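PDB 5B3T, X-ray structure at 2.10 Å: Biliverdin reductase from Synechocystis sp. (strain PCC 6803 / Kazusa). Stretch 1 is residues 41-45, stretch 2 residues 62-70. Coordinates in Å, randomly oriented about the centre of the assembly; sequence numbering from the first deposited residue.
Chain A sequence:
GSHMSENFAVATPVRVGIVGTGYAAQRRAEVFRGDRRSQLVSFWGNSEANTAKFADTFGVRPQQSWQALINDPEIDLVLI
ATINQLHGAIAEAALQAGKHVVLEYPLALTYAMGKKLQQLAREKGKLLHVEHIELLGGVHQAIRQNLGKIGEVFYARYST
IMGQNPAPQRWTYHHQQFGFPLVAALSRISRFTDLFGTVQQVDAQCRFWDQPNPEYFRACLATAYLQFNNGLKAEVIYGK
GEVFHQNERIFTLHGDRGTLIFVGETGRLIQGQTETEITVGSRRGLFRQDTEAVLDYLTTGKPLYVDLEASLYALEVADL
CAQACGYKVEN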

ATOM      1  N   VAL A  41      -3.828   3.777 -22.325  1.00 23.51           N
ATOM      2  CA  VAL A  41      -4.637   4.719 -23.094  1.00 25.05           C
ATOM      3  C   VAL A  41      -4.606   6.119 -22.492  1.00 24.68           C
ATOM      4  O   VAL A  41      -4.415   7.102 -23.207  1.00 23.82           O
ATOM      5  N   SER A  42      -4.805   6.238 -21.180  1.00 22.74           N
ATOM      6  CA  SER A  42      -4.868   7.549 -20.550  1.00 22.49           C
ATOM      7  C   SER A  42      -4.333   7.464 -19.129  1.00 20.72           C
ATOM      8  O   SER A  42      -4.085   6.379 -18.596  1.00 19.77           O
ATOM      9  N   PHE A  43      -4.150   8.631 -18.519  1.00 20.87           N
ATOM     10  CA  PHE A  43      -3.774   8.710 -17.116  1.00 20.42           C
ATOM     11  C   PHE A  43      -4.247  10.044 -16.559  1.00 21.11           C
ATOM     12  O   PHE A  43      -4.622  10.955 -17.301  1.00 22.26           O
ATOM     13  N   TRP A  44      -4.230  10.141 -15.231  1.00 18.33           N
ATOM     14  CA  TRP A  44      -4.555  11.369 -14.519  1.00 18.08           C
ATOM     15  C   TRP A  44      -3.546  11.558 -13.398  1.00 18.97           C
ATOM     16  O   TRP A  44      -3.179  10.597 -12.716  1.00 17.32           O
ATOM     17  N   GLY A  45      -3.087  12.793 -13.227  1.00 18.19           N
ATOM     18  CA  GLY A  45      -2.210  13.137 -12.126  1.00 18.74           C
ATOM     19  C   GLY A  45      -2.804  14.252 -11.293  1.00 19.84           C
ATOM     20  O   GLY A  45      -3.626  15.028 -11.787  1.00 19.49           O
ATOM     21  N   PRO A  62      -2.769  13.164 -20.867  1.00 27.95           N
ATOM     22  CA  PRO A  62      -3.496  13.159 -19.594  1.00 26.64           C
ATOM     23  C   PRO A  62      -4.963  13.527 -19.762  1.00 25.73           C
ATOM     24  O   PRO A  62      -5.332  14.342 -20.613  1.00 25.99           O
ATOM     25  N   GLN A  63      -5.803  12.904 -18.940  1.00 24.33           N
ATOM     26  CA  GLN A  63      -7.173  13.359 -18.760  1.00 22.78           C
ATOM     27  C   GLN A  63      -7.205  14.464 -17.710  1.00 22.55           C
ATOM     28  O   GLN A  63      -6.433  14.454 -16.748  1.00 19.56           O
ATOM     29  N   GLN A  64      -8.103  15.430 -17.908  1.00 22.21           N
ATOM     30  CA  GLN A  64      -8.137  16.588 -17.019  1.00 20.42           C
ATOM     31  C   GLN A  64      -8.719  16.251 -15.651  1.00 20.96           C
ATOM     32  O   GLN A  64      -8.371  16.898 -14.657  1.00 18.97           O
ATOM     33  N   SER A  65      -9.592  15.247 -15.575  1.00 19.11           N
ATOM     34  CA  SER A  65     -10.145  14.777 -14.314  1.00 20.09           C
ATOM     35  C   SER A  65     -10.127  13.255 -14.300  1.00 18.65           C
ATOM     36  O   SER A  65     -10.214  12.613 -15.350  1.00 18.37           O
ATOM     37  N   TRP A  66     -10.007  12.674 -13.103  1.00 17.88           N
ATOM     38  CA  TRP A  66     -10.089  11.220 -13.022  1.00 18.83           C
ATOM     39  C   TRP A  66     -11.510  10.731 -13.275  1.00 18.18           C
ATOM     40  O   TRP A  66     -11.697   9.615 -13.773  1.00 18.38           O
ATOM     41  N   GLN A  67     -12.516  11.553 -12.956  1.00 17.47           N
ATOM     42  CA  GLN A  67     -13.895  11.202 -13.284  1.00 18.49           C
ATOM     43  C   GLN A  67     -14.065  10.973 -14.780  1.00 19.09           C
ATOM     44  O   GLN A  67     -14.738  10.025 -15.200  1.00 18.67           O
ATOM     45  N   ALA A  68     -13.459  11.834 -15.600  1.00 19.10           N
ATOM     46  CA  ALA A  68     -13.519  11.640 -17.045  1.00 20.92           C
ATOM     47  C   ALA A  68     -12.766  10.384 -17.465  1.00 20.95           C
ATOM     48  O   ALA A  68     -13.201   9.668 -18.376  1.00 21.19           O
ATOM     49  N   LEU A  69     -11.632  10.103 -16.818  1.00 17.89           N
ATOM     50  CA  LEU A  69     -10.857   8.912 -17.154  1.00 19.58           C
ATOM     51  C   LEU A  69     -11.670   7.643 -16.936  1.00 19.23           C
ATOM     52  O   LEU A  69     -11.746   6.783 -17.818  1.00 19.56           O
ATOM     53  N   ILE A  70     -12.280   7.505 -15.756  1.00 19.63           N
ATOM     54  CA  ILE A  70     -12.961   6.259 -15.424  1.00 20.32           C
ATOM     55  C   ILE A  70     -14.239   6.072 -16.233  1.00 21.37           C
ATOM     56  O   ILE A  70     -14.748   4.948 -16.324  1.00 20.90           O
TER

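The most unusual feature of this contact is a pair of tryptophans set nearly at right angles, with the edge of Trp-66 directed at the face of Trp-44. The centroid of the Trp-44 six-membered ring lies 5.0 Å from that of the Trp-66 five-membered ring, and the planes meet at 82°, which identifies an edge-to-face pair rather than a parallel stack. The same Trp-44 face also receives the base of its partner's side chain: Trp-66 CB lies 4.1 Å from the centroid of the Trp-44 five-membered ring and 21° off its normal, a CH-pi geometry, with Trp-44 CD2 to Trp-66 CB at 3.9 Å.

Trp-44 leaves the strand sideways with chi1 t (175°) and chi2 89°, which lays the indole along the turn leading into the helix. It has 110 Å² covered, the largest share of any residue in a contact that buries 440 Å² in total. Trp-44 CD1 approaches Trp-66 N to 3.3 Å, and that nitrogen sits over the ring face; Gln-63 O lies at the ring edge, 3.4 Å from Trp-44 CD1. Trp-66, with chi1 p (62°), also leaves its backbone sideways.

Near the base of the Trp-44 side chain, Leu-69 points toward the strand with chi1 t and chi2 between wells at 149°. Its CD1 lies 4.1 Å from Trp-44 CB and 3.5 Å from Phe-43 C, so it packs on the strand backbone as well as on a side chain. Ser-42, chi1 p, also points toward the helix side, but its OG meets carbon, 3.6 Å from Leu-69 CG, and this buried hydroxyl has no polar partner in the model.

Phe-43 starts away from the second stretch, yet chi1 p (83°) and chi2 -81° bring the ring end back, placing Phe-43 CZ 3.7 Å from Pro-62 CB. Its backbone supplies the direct hydrogen bond across the contact: Gln-63 N donates to Phe-43 O at 2.8 Å with an N-H...O angle of 165°, close to linear.

Two waters add polar links. Water 1 donates to Gln-64 O at 2.6 Å and accepts a weak bond from Trp-44 NE1, 3.4 Å from the water oxygen. Water 2 donates to Gln-63 O at 2.8 Å and accepts from Gly-45 N, 3.1 Å from its oxygen, extending the connection past the strand end.

Ser-65, chi1 p, points away and serves its own helix: Ala-68 N donates to Ser-65 OG at 3.1 Å and 154°, an N-terminal cap.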

ATOM      1  CB  VAL A  41      -6.084   4.199 -23.224  1.00 24.25           C
ATOM      2  CG1 VAL A  41      -6.992   5.285 -23.789  1.00 26.59           C
ATOM      3  CG2 VAL A  41      -6.124   2.946 -24.085  1.00 25.58           C
ATOM      4  CB  SER A  42      -6.297   8.105 -20.552  1.00 21.70           C
ATOM      5  OG  SER A  42      -7.176   7.255 -19.838  1.00 23.68           O
ATOM      6  CB  PHE A  43      -2.263   8.535 -16.919  1.00 19.73           C
ATOM      7  CG  PHE A  43      -1.476   9.797 -17.119  1.00 21.67           C
ATOM      8  CD1 PHE A  43      -1.142  10.224 -18.393  1.00 24.19           C
ATOM      9  CD2 PHE A  43      -1.069  10.557 -16.033  1.00 20.89           C
ATOM     10  CE1 PHE A  43      -0.419  11.385 -18.581  1.00 24.02           C
ATOM     11  CE2 PHE A  43      -0.345  11.721 -16.216  1.00 23.01           C
ATOM     12  CZ  PHE A  43      -0.019  12.134 -17.491  1.00 23.77           C
ATOM     13  CB  TRP A  44      -5.985  11.333 -13.950  1.00 17.17           C
ATOM     14  CG  TRP A  44      -6.357  12.522 -13.096  1.00 19.52           C
ATOM     15  CD1 TRP A  44      -6.916  13.694 -13.521  1.00 18.80           C
ATOM     16  CD2 TRP A  44      -6.218  12.639 -11.673  1.00 19.10           C
ATOM     17  NE1 TRP A  44      -7.124  14.535 -12.453  1.00 18.96           N
ATOM     18  CE2 TRP A  44      -6.703  13.911 -11.308  1.00 18.63           C
ATOM     19  CE3 TRP A  44      -5.723  11.794 -10.675  1.00 18.50           C
ATOM     20  CZ2 TRP A  44      -6.709  14.358  -9.987  1.00 18.28           C
ATOM     21  CZ3 TRP A  44      -5.730  12.240  -9.364  1.00 18.04           C
ATOM     22  CH2 TRP A  44      -6.220  13.510  -9.032  1.00 19.21           C
ATOM     23  CB  PRO A  62      -2.757  14.218 -18.768  1.00 25.62           C
ATOM     24  CG  PRO A  62      -2.217  15.162 -19.793  1.00 28.36           C
ATOM     25  CD  PRO A  62      -1.849  14.311 -20.978  1.00 27.55           C
ATOM     26  CB  GLN A  63      -8.079  12.201 -18.337  1.00 22.48           C
ATOM     27  CG  GLN A  63      -8.448  11.236 -19.455  1.00 23.04           C
ATOM     28  CD  GLN A  63      -9.783  11.568 -20.097  1.00 23.95           C
ATOM     29  OE1 GLN A  63     -10.274  12.692 -19.991  1.00 29.00           O
ATOM     30  NE2 GLN A  63     -10.383  10.584 -20.758  1.00 26.55           N
ATOM     31  CB  GLN A  64      -8.921  17.730 -17.673  1.00 22.34           C
ATOM     32  CG  GLN A  64     -10.351  17.379 -18.064  1.00 21.27           C
ATOM     33  CD  GLN A  64     -11.360  17.802 -17.013  1.00 21.79           C
ATOM     34  OE1 GLN A  64     -11.015  18.470 -16.039  1.00 21.29           O
ATOM     35  NE2 GLN A  64     -12.619  17.421 -17.211  1.00 22.28           N
ATOM     36  CB  SER A  65     -11.580  15.282 -14.101  1.00 18.95           C
ATOM     37  OG  SER A  65     -12.469  14.711 -15.046  1.00 17.07           O
ATOM     38  CB  TRP A  66      -9.560  10.708 -11.675  1.00 17.39           C
ATOM     39  CG  TRP A  66     -10.298  11.151 -10.437  1.00 16.89           C
ATOM     40  CD1 TRP A  66      -9.907  12.117  -9.553  1.00 17.00           C
ATOM     41  CD2 TRP A  66     -11.520  10.608  -9.918  1.00 15.73           C
ATOM     42  NE1 TRP A  66     -10.820  12.222  -8.531  1.00 16.42           N
ATOM     43  CE2 TRP A  66     -11.819  11.308  -8.732  1.00 17.70           C
ATOM     44  CE3 TRP A  66     -12.396   9.606 -10.348  1.00 17.15           C
ATOM     45  CZ2 TRP A  66     -12.957  11.038  -7.972  1.00 16.09           C
ATOM     46  CZ3 TRP A  66     -13.525   9.341  -9.594  1.00 18.28           C
ATOM     47  CH2 TRP A  66     -13.795  10.054  -8.419  1.00 17.39           C
ATOM     48  CB  GLN A  67     -14.852  12.298 -12.806  1.00 19.44           C
ATOM     49  CG  GLN A  67     -14.917  12.482 -11.298  1.00 18.58           C
ATOM     50  CD  GLN A  67     -13.865  13.439 -10.777  1.00 18.70           C
ATOM     51  OE1 GLN A  67     -12.861  13.700 -11.442  1.00 18.63           O
ATOM     52  NE2 GLN A  67     -14.093  13.974  -9.583  1.00 20.06           N
ATOM     53  CB  ALA A  68     -12.960  12.867 -17.766  1.00 20.71           C
ATOM     54  CB  LEU A  69      -9.567   8.871 -16.329  1.00 18.69           C
ATOM     55  CG  LEU A  69      -8.595   7.713 -16.582  1.00 19.48           C
ATOM     56  CD1 LEU A  69      -7.178   8.179 -16.338  1.00 19.89           C
ATOM     57  CD2 LEU A  69      -8.896   6.502 -15.702  1.00 19.44           C
ATOM     58  CB  ILE A  70     -13.251   6.187 -13.912  1.00 19.15           C
ATOM     59  CG1 ILE A  70     -14.168   7.330 -13.474  1.00 19.00           C
ATOM     60  CG2 ILE A  70     -11.949   6.203 -13.114  1.00 16.88           C
ATOM     61  CD1 ILE A  70     -15.574   6.881 -13.127  1.00 22.29           C
TER
HETATM   62  O   HOH W   1      -9.326  17.179 -12.282  1.00 20.26           O
HETATM   63  O   HOH W   2      -4.142  14.890 -15.187  1.00 21.87           O